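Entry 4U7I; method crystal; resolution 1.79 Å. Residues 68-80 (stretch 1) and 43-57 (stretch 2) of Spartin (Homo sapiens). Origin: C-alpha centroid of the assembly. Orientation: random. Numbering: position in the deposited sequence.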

ATOM      1  N   ALA A  68      -0.791  10.337 -10.739  1.00 29.69           N
ATOM      2  CA  ALA A  68      -1.662   9.228 -10.355  1.00 27.02           C
ATOM      3  C   ALA A  68      -1.028   7.895 -10.730  1.00 31.13           C
ATOM      4  O   ALA A  68      -1.051   6.936  -9.955  1.00 27.44           O
ATOM      5  CB  ALA A  68      -3.027   9.372 -11.014  1.00 30.80           C
ATOM      6  N   ARG A  69      -0.452   7.832 -11.923  1.00 27.73           N
ATOM      7  CA  ARG A  69       0.221   6.603 -12.328  1.00 24.65           C
ATOM      8  C   ARG A  69       1.343   6.287 -11.350  1.00 27.54           C
ATOM      9  O   ARG A  69       1.523   5.133 -10.955  1.00 30.66           O
ATOM     10  CB  ARG A  69       0.763   6.716 -13.761  1.00 26.02           C
ATOM     11  CG  ARG A  69      -0.337   6.633 -14.816  1.00 28.94           C
ATOM     12  CD  ARG A  69       0.219   6.606 -16.244  1.00 25.01           C
ATOM     13  NE  ARG A  69       0.735   7.893 -16.708  1.00 27.43           N
ATOM     14  CZ  ARG A  69       0.001   8.805 -17.336  1.00 30.85           C
ATOM     15  NH1 ARG A  69      -1.282   8.569 -17.585  1.00 31.92           N
ATOM     16  NH2 ARG A  69       0.546   9.952 -17.731  1.00 30.51           N
ATOM     17  N   GLN A  70       2.093   7.302 -10.940  1.00 25.87           N
ATOM     18  CA  GLN A  70       3.233   7.046 -10.047  1.00 22.17           C
ATOM     19  C   GLN A  70       2.737   6.582  -8.680  1.00 30.42           C
ATOM     20  O   GLN A  70       3.367   5.746  -8.015  1.00 25.80           O
ATOM     21  CB  GLN A  70       4.118   8.290  -9.927  1.00 31.69           C
ATOM     22  CG  GLN A  70       4.775   8.664 -11.263  1.00 37.96           C
ATOM     23  CD  GLN A  70       5.982   9.562 -11.115  1.00 61.31           C
ATOM     24  OE1 GLN A  70       6.312  10.001 -10.013  1.00 77.53           O
ATOM     25  NE2 GLN A  70       6.657   9.836 -12.230  1.00 66.06           N
ATOM     26  N   MET A  71       1.596   7.108  -8.262  1.00 25.03           N
ATOM     27  CA  MET A  71       0.979   6.620  -7.037  1.00 23.78           C
ATOM     28  C   MET A  71       0.639   5.145  -7.162  1.00 24.93           C
ATOM     29  O   MET A  71       0.832   4.369  -6.223  1.00 29.40           O
ATOM     30  CB  MET A  71      -0.279   7.417  -6.710  1.00 27.03           C
ATOM     31  CG  MET A  71       0.017   8.791  -6.166  1.00 24.24           C
ATOM     32  SD  MET A  71      -1.505   9.592  -5.621  1.00 32.08           S
ATOM     33  CE  MET A  71      -0.848  11.112  -4.947  1.00 52.60           C
ATOM     34  N   GLN A  72       0.122   4.753  -8.324  1.00 25.53           N
ATOM     35  CA  GLN A  72      -0.254   3.363  -8.515  1.00 25.52           C
ATOM     36  C   GLN A  72       0.976   2.471  -8.571  1.00 28.35           C
ATOM     37  O   GLN A  72       0.928   1.326  -8.114  1.00 28.04           O
ATOM     38  CB  GLN A  72      -1.084   3.201  -9.779  1.00 24.72           C
ATOM     39  CG  GLN A  72      -2.468   3.831  -9.674  1.00 26.05           C
ATOM     40  CD  GLN A  72      -3.195   3.787 -10.999  1.00 27.23           C
ATOM     41  OE1 GLN A  72      -2.631   4.150 -12.028  1.00 32.20           O
ATOM     42  NE2 GLN A  72      -4.443   3.332 -10.987  1.00 26.57           N
ATOM     43  N   GLN A  73       2.071   2.990  -9.128  1.00 25.08           N
ATOM     44  CA  GLN A  73       3.342   2.266  -9.121  1.00 24.65           C
ATOM     45  C   GLN A  73       3.722   1.921  -7.692  1.00 29.15           C
ATOM     46  O   GLN A  73       4.039   0.768  -7.380  1.00 27.58           O
ATOM     47  CB  GLN A  73       4.469   3.081  -9.759  1.00 27.87           C
ATOM     48  CG  GLN A  73       5.804   2.352  -9.719  1.00 29.75           C
ATOM     49  CD  GLN A  73       6.888   3.003 -10.548  1.00 39.34           C
ATOM     50  OE1 GLN A  73       6.645   3.955 -11.298  1.00 44.92           O
ATOM     51  NE2 GLN A  73       8.103   2.476 -10.429  1.00 33.95           N
ATOM     52  N   LYS A  74       3.677   2.931  -6.831  1.00 26.95           N
ATOM     53  CA  LYS A  74       4.049   2.761  -5.430  1.00 29.03           C
ATOM     54  C   LYS A  74       3.124   1.767  -4.753  1.00 28.46           C
ATOM     55  O   LYS A  74       3.558   0.925  -3.960  1.00 29.26           O
ATOM     56  CB  LYS A  74       3.998   4.096  -4.684  1.00 29.69           C
ATOM     57  CG  LYS A  74       5.027   5.121  -5.129  1.00 36.40           C
ATOM     58  CD  LYS A  74       6.438   4.631  -4.876  1.00 46.34           C
ATOM     59  CE  LYS A  74       7.443   5.744  -5.117  1.00 53.67           C
ATOM     60  NZ  LYS A  74       8.837   5.229  -5.114  1.00 59.85           N
ATOM     61  N   MET A  75       1.837   1.873  -5.059  1.00 24.77           N
ATOM     62  CA  MET A  75       0.854   1.006  -4.439  1.00 22.38           C
ATOM     63  C   MET A  75       1.036  -0.446  -4.860  1.00 26.71           C
ATOM     64  O   MET A  75       0.862  -1.351  -4.041  1.00 28.32           O
ATOM     65  CB  MET A  75      -0.559   1.506  -4.758  1.00 24.52           C
ATOM     66  CG  MET A  75      -0.905   2.765  -3.975  1.00 24.83           C
ATOM     67  SD  MET A  75      -2.657   3.175  -3.986  1.00 30.35           S
ATOM     68  CE  MET A  75      -2.780   3.967  -5.577  1.00 26.88           C
ATOM     69  N   LYS A  76       1.408  -0.694  -6.118  1.00 24.77           N
ATOM     70  CA  LYS A  76       1.600  -2.075  -6.553  1.00 24.38           C
ATOM     71  C   LYS A  76       2.781  -2.713  -5.834  1.00 27.44           C
ATOM     72  O   LYS A  76       2.730  -3.881  -5.461  1.00 30.13           O
ATOM     73  CB  LYS A  76       1.803  -2.158  -8.070  1.00 28.67           C
ATOM     74  CG  LYS A  76       0.527  -1.978  -8.837  1.00 33.73           C
ATOM     75  CD  LYS A  76       0.749  -2.127 -10.321  1.00 42.27           C
ATOM     76  CE  LYS A  76       1.509  -0.947 -10.876  1.00 36.88           C
ATOM     77  NZ  LYS A  76       1.703  -1.114 -12.345  1.00 33.21           N
ATOM     78  N   GLU A  77       3.834  -1.935  -5.626  1.00 27.50           N
ATOM     79  CA  GLU A  77       5.021  -2.439  -4.950  1.00 27.17           C
ATOM     80  C   GLU A  77       4.691  -2.784  -3.500  1.00 28.90           C
ATOM     81  O   GLU A  77       5.078  -3.829  -2.979  1.00 30.75           O
ATOM     82  CB  GLU A  77       6.138  -1.407  -5.012  1.00 35.38           C
ATOM     83  CG  GLU A  77       7.391  -1.791  -4.269  1.00 44.70           C
ATOM     84  CD  GLU A  77       8.563  -0.910  -4.648  1.00 64.00           C
ATOM     85  OE1 GLU A  77       8.469  -0.226  -5.691  1.00 73.06           O
ATOM     86  OE2 GLU A  77       9.568  -0.898  -3.907  1.00 67.91           O
ATOM     87  N   THR A  78       3.965  -1.890  -2.848  1.00 33.39           N
ATOM     88  CA  THR A  78       3.611  -2.101  -1.460  1.00 26.01           C
ATOM     89  C   THR A  78       2.616  -3.236  -1.318  1.00 27.89           C
ATOM     90  O   THR A  78       2.699  -4.022  -0.371  1.00 31.74           O
ATOM     91  CB  THR A  78       3.059  -0.805  -0.858  1.00 24.40           C
ATOM     92  OG1 THR A  78       4.156   0.088  -0.673  1.00 30.10           O
ATOM     93  CG2 THR A  78       2.383  -1.055   0.479  1.00 27.49           C
ATOM     94  N   LEU A  79       1.696  -3.350  -2.268  1.00 26.03           N
ATOM     95  CA  LEU A  79       0.722  -4.439  -2.217  1.00 28.87           C
ATOM     96  C   LEU A  79       1.444  -5.788  -2.217  1.00 26.22           C
ATOM     97  O   LEU A  79       1.075  -6.698  -1.469  1.00 27.69           O
ATOM     98  CB  LEU A  79      -0.254  -4.353  -3.391  1.00 31.71           C
ATOM     99  CG  LEU A  79      -1.210  -5.534  -3.579  1.00 29.52           C
ATOM    100  CD1 LEU A  79      -2.140  -5.703  -2.387  1.00 33.14           C
ATOM    101  CD2 LEU A  79      -2.020  -5.375  -4.852  1.00 30.19           C
ATOM    102  N   GLN A  80       2.483  -5.911  -3.037  1.00 30.76           N
ATOM    103  CA  GLN A  80       3.293  -7.128  -3.046  1.00 30.39           C
ATOM    104  C   GLN A  80       3.903  -7.386  -1.670  1.00 30.61           C
ATOM    105  O   GLN A  80       3.804  -8.488  -1.137  1.00 31.90           O
ATOM    106  CB  GLN A  80       4.408  -7.043  -4.086  1.00 38.79           C
ATOM    107  CG  GLN A  80       3.927  -6.874  -5.505  1.00 43.74           C
ATOM    108  CD  GLN A  80       5.078  -6.595  -6.455  1.00 48.05           C
ATOM    109  OE1 GLN A  80       6.241  -6.855  -6.133  1.00 53.42           O
ATOM    110  NE2 GLN A  80       4.761  -6.052  -7.623  1.00 47.98           N
TER
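Stretch 2 43-57: GIGHLLRGISISSKE

Stretch 2 enters as a helix already under way at G43; the chain later leaves the helix and continues as loop to E57. Its helix runs roughly antiparallel to the helix of stretch 1, with a signed crossing angle of -141° and a closest axis approach of 9.2 Å. The register pairs M75 with L47, Q72 with I51 and R69 with S55. Together the two stretches bury 680 Å².

The helical part packs by interlocking side chains. I51 has chi1 m and chi2 t. Its CA-to-CB bond points sideways, but this rotamer brings its end nearer to stretch 1, into a hole formed by Q72, M75, K76 and L79. I51 CD1 lies 3.6 Å from K76 CG and 3.7 Å from L79 CD2. L79, with chi1 t and chi2 p, sits among I44, L47, L48 and I51. Its CD1 is 4.0 Å from I44 CG2, and its CD2 is 3.8 Å from L48 CD2. The CA-to-CB bond of L48 points away from stretch 1, yet its m, t rotamer carries its end back to this contact.

L47, also m, t, points toward stretch 1. L47 CD2 meets M75 CB at 3.7 Å, while L47 CD1 lies 4.0 Å from both T78 CG2 and L79 CB. M75 is m, t, m, and its CE comes to rest 3.9 Å from G50 CA. Here the absence of a side chain matters: an ideal CB on G50 would be 2.7 Å from M75 CE, a clash.

Toward R69 the contact becomes largely polar. I53 and S54 are extended, with psi of 122° and 129°, and S55 follows at phi/psi -142/15. The CA-to-CB bond of Q72 points toward stretch 2. Its m, t rotamer with chi3 of -48° presents both ends of the amide to stretch 2. Q72 NE2 donates to G50 O at 2.9 Å and to I53 O at 2.8 Å, so one amide group ties the helix to the segment that follows it. S55, with chi1 p, donates from OG to Q72 OE1; this hydrogen bond is very short, 2.5 Å.

The CA-to-CB bond of R69 points sideways to stretch 2, but the end of the side chain comes nearer. Its m, t, m conformation brings the guanidinium to the S55 backbone, where R69 NH1 donates to S55 O at 2.9 Å. The oxygen lies at the guanidinium edge, near its plane. Within stretch 2, S54 OG donates to E57 OE2 at 2.4 Å, a very short bond.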

ATOM      1  N   GLY A  43      -5.264  -2.325   4.570  1.00 24.49           N
ATOM      2  CA  GLY A  43      -4.405  -1.658   3.610  1.00 25.27           C
ATOM      3  C   GLY A  43      -4.526  -2.291   2.230  1.00 27.56           C
ATOM      4  O   GLY A  43      -4.605  -1.589   1.223  1.00 24.86           O
ATOM      5  N   ILE A  44      -4.556  -3.621   2.187  1.00 24.57           N
ATOM      6  CA  ILE A  44      -4.710  -4.347   0.923  1.00 22.70           C
ATOM      7  C   ILE A  44      -5.969  -3.897   0.178  1.00 26.92           C
ATOM      8  O   ILE A  44      -5.928  -3.696  -1.034  1.00 29.36           O
ATOM      9  CB  ILE A  44      -4.734  -5.878   1.164  1.00 25.84           C
ATOM     10  CG1 ILE A  44      -3.322  -6.354   1.504  1.00 29.10           C
ATOM     11  CG2 ILE A  44      -5.249  -6.610  -0.061  1.00 27.40           C
ATOM     12  CD1 ILE A  44      -3.224  -7.808   1.939  1.00 29.15           C
ATOM     13  N   GLY A  45      -7.070  -3.703   0.902  1.00 26.38           N
ATOM     14  CA  GLY A  45      -8.316  -3.278   0.282  1.00 28.64           C
ATOM     15  C   GLY A  45      -8.149  -1.944  -0.425  1.00 32.65           C
ATOM     16  O   GLY A  45      -8.570  -1.771  -1.574  1.00 32.46           O
ATOM     17  N   HIS A  46      -7.527  -0.994   0.263  1.00 28.59           N
ATOM     18  CA  HIS A  46      -7.304   0.321  -0.327  1.00 25.64           C
ATOM     19  C   HIS A  46      -6.314   0.252  -1.481  1.00 27.70           C
ATOM     20  O   HIS A  46      -6.506   0.929  -2.497  1.00 29.53           O
ATOM     21  CB  HIS A  46      -6.819   1.303   0.735  1.00 25.14           C
ATOM     22  CG  HIS A  46      -7.799   1.487   1.849  1.00 28.70           C
ATOM     23  ND1 HIS A  46      -9.029   2.076   1.658  1.00 36.32           N
ATOM     24  CD2 HIS A  46      -7.749   1.133   3.152  1.00 26.28           C
ATOM     25  CE1 HIS A  46      -9.692   2.084   2.800  1.00 36.84           C
ATOM     26  NE2 HIS A  46      -8.940   1.516   3.723  1.00 31.18           N
ATOM     27  N   LEU A  47      -5.259  -0.551  -1.338  1.00 26.47           N
ATOM     28  CA  LEU A  47      -4.258  -0.646  -2.409  1.00 22.73           C
ATOM     29  C   LEU A  47      -4.915  -1.189  -3.673  1.00 30.24           C
ATOM     30  O   LEU A  47      -4.727  -0.657  -4.776  1.00 28.46           O
ATOM     31  CB  LEU A  47      -3.076  -1.549  -2.014  1.00 20.42           C
ATOM     32  CG  LEU A  47      -2.195  -1.000  -0.888  1.00 22.80           C
ATOM     33  CD1 LEU A  47      -1.379  -2.114  -0.287  1.00 23.66           C
ATOM     34  CD2 LEU A  47      -1.287   0.085  -1.436  1.00 25.50           C
ATOM     35  N   LEU A  48      -5.687  -2.256  -3.511  1.00 32.52           N
ATOM     36  CA  LEU A  48      -6.339  -2.890  -4.651  1.00 34.55           C
ATOM     37  C   LEU A  48      -7.226  -1.910  -5.400  1.00 41.28           C
ATOM     38  O   LEU A  48      -7.234  -1.885  -6.629  1.00 44.91           O
ATOM     39  CB  LEU A  48      -7.169  -4.092  -4.204  1.00 27.36           C
ATOM     40  CG  LEU A  48      -6.417  -5.365  -3.814  1.00 30.20           C
ATOM     41  CD1 LEU A  48      -7.396  -6.333  -3.169  1.00 30.51           C
ATOM     42  CD2 LEU A  48      -5.724  -6.005  -5.021  1.00 38.17           C
ATOM     43  N   ARG A  49      -7.968  -1.096  -4.659  1.00 28.77           N
ATOM     44  CA  ARG A  49      -8.882  -0.164  -5.302  1.00 32.70           C
ATOM     45  C   ARG A  49      -8.132   0.884  -6.114  1.00 32.82           C
ATOM     46  O   ARG A  49      -8.510   1.186  -7.246  1.00 33.75           O
ATOM     47  CB  ARG A  49      -9.763   0.529  -4.269  1.00 32.44           C
ATOM     48  CG  ARG A  49     -10.769   1.481  -4.901  1.00 40.05           C
ATOM     49  CD  ARG A  49     -11.735   2.023  -3.870  1.00 41.53           C
ATOM     50  NE  ARG A  49     -11.062   2.879  -2.897  1.00 46.18           N
ATOM     51  CZ  ARG A  49     -10.677   2.481  -1.689  1.00 46.36           C
ATOM     52  NH1 ARG A  49     -10.897   1.233  -1.296  1.00 39.39           N
ATOM     53  NH2 ARG A  49     -10.077   3.335  -0.870  1.00 40.44           N
ATOM     54  N   GLY A  50      -7.093   1.456  -5.520  1.00 28.41           N
ATOM     55  CA  GLY A  50      -6.302   2.484  -6.183  1.00 25.61           C
ATOM     56  C   GLY A  50      -5.644   1.951  -7.444  1.00 31.04           C
ATOM     57  O   GLY A  50      -5.586   2.631  -8.465  1.00 31.74           O
ATOM     58  N   ILE A  51      -5.161   0.716  -7.374  1.00 27.59           N
ATOM     59  CA  ILE A  51      -4.458   0.092  -8.494  1.00 28.66           C
ATOM     60  C   ILE A  51      -5.431  -0.229  -9.627  1.00 31.91           C
ATOM     61  O   ILE A  51      -5.065  -0.223 -10.807  1.00 29.36           O
ATOM     62  CB  ILE A  51      -3.718  -1.182  -8.023  1.00 26.04           C
ATOM     63  CG1 ILE A  51      -2.540  -0.788  -7.133  1.00 22.31           C
ATOM     64  CG2 ILE A  51      -3.222  -2.006  -9.200  1.00 34.02           C
ATOM     65  CD1 ILE A  51      -2.017  -1.932  -6.247  1.00 28.86           C
ATOM     66  N   SER A  52      -6.689  -0.471  -9.274  1.00 28.54           N
ATOM     67  CA  SER A  52      -7.683  -0.926 -10.253  1.00 28.32           C
ATOM     68  C   SER A  52      -8.128   0.151 -11.245  1.00 34.90           C
ATOM     69  O   SER A  52      -8.744  -0.164 -12.262  1.00 38.43           O
ATOM     70  CB  SER A  52      -8.911  -1.458  -9.527  1.00 41.02           C
ATOM     71  OG  SER A  52      -9.666  -0.379  -9.003  1.00 38.35           O
ATOM     72  N   ILE A  53      -7.834   1.415 -10.950  1.00 35.12           N
ATOM     73  CA  ILE A  53      -8.320   2.512 -11.784  1.00 34.17           C
ATOM     74  C   ILE A  53      -7.518   2.625 -13.084  1.00 30.31           C
ATOM     75  O   ILE A  53      -6.304   2.776 -13.050  1.00 31.99           O
ATOM     76  CB  ILE A  53      -8.257   3.856 -11.026  1.00 33.67           C
ATOM     77  CG1 ILE A  53      -9.009   3.750  -9.693  1.00 35.36           C
ATOM     78  CG2 ILE A  53      -8.777   4.985 -11.909  1.00 35.38           C
ATOM     79  CD1 ILE A  53     -10.454   3.336  -9.846  1.00 37.98           C
ATOM     80  N   SER A  54      -8.201   2.523 -14.222  1.00 33.02           N
ATOM     81  CA  SER A  54      -7.556   2.657 -15.530  1.00 32.82           C
ATOM     82  C   SER A  54      -6.868   4.015 -15.615  1.00 40.19           C
ATOM     83  O   SER A  54      -7.481   5.032 -15.302  1.00 36.22           O
ATOM     84  CB  SER A  54      -8.587   2.491 -16.657  1.00 35.14           C
ATOM     85  OG  SER A  54      -8.003   2.684 -17.940  1.00 37.83           O
ATOM     86  N   SER A  55      -5.593   4.035 -16.005  1.00 34.83           N
ATOM     87  CA  SER A  55      -4.833   5.285 -15.974  1.00 30.32           C
ATOM     88  C   SER A  55      -3.868   5.467 -17.150  1.00 31.75           C
ATOM     89  O   SER A  55      -2.992   6.329 -17.101  1.00 36.17           O
ATOM     90  CB  SER A  55      -4.057   5.394 -14.655  1.00 26.61           C
ATOM     91  OG  SER A  55      -3.215   4.266 -14.452  1.00 29.12           O
ATOM     92  N   LYS A  56      -4.033   4.668 -18.201  1.00 30.93           N
ATOM     93  CA  LYS A  56      -3.195   4.794 -19.401  1.00 36.12           C
ATOM     94  C   LYS A  56      -3.966   5.116 -20.685  1.00 48.94           C
ATOM     95  O   LYS A  56      -3.443   4.929 -21.784  1.00 52.30           O
ATOM     96  CB  LYS A  56      -2.412   3.505 -19.623  1.00 42.89           C
ATOM     97  CG  LYS A  56      -1.251   3.316 -18.692  1.00 41.85           C
ATOM     98  CD  LYS A  56      -0.447   2.089 -19.091  1.00 51.00           C
ATOM     99  CE  LYS A  56      -1.341   0.881 -19.294  1.00 50.73           C
ATOM    100  NZ  LYS A  56      -0.568  -0.386 -19.278  1.00 49.75           N
ATOM    101  N   GLU A  57      -5.196   5.596 -20.562  1.00 42.17           N
ATOM    102  CA  GLU A  57      -6.004   5.863 -21.748  1.00 48.16           C
ATOM    103  C   GLU A  57      -5.676   7.224 -22.376  1.00 50.27           C
ATOM    104  O   GLU A  57      -4.894   8.003 -21.827  1.00 49.06           O
ATOM    105  CB  GLU A  57      -7.487   5.768 -21.403  1.00 52.57           C
ATOM    106  CG  GLU A  57      -7.883   4.409 -20.833  1.00 55.53           C
ATOM    107  CD  GLU A  57      -9.315   4.378 -20.338  1.00 61.75           C
ATOM    108  OE1 GLU A  57     -10.095   5.268 -20.737  1.00 66.45           O
ATOM    109  OE2 GLU A  57      -9.656   3.470 -19.546  1.00 52.92           O
TER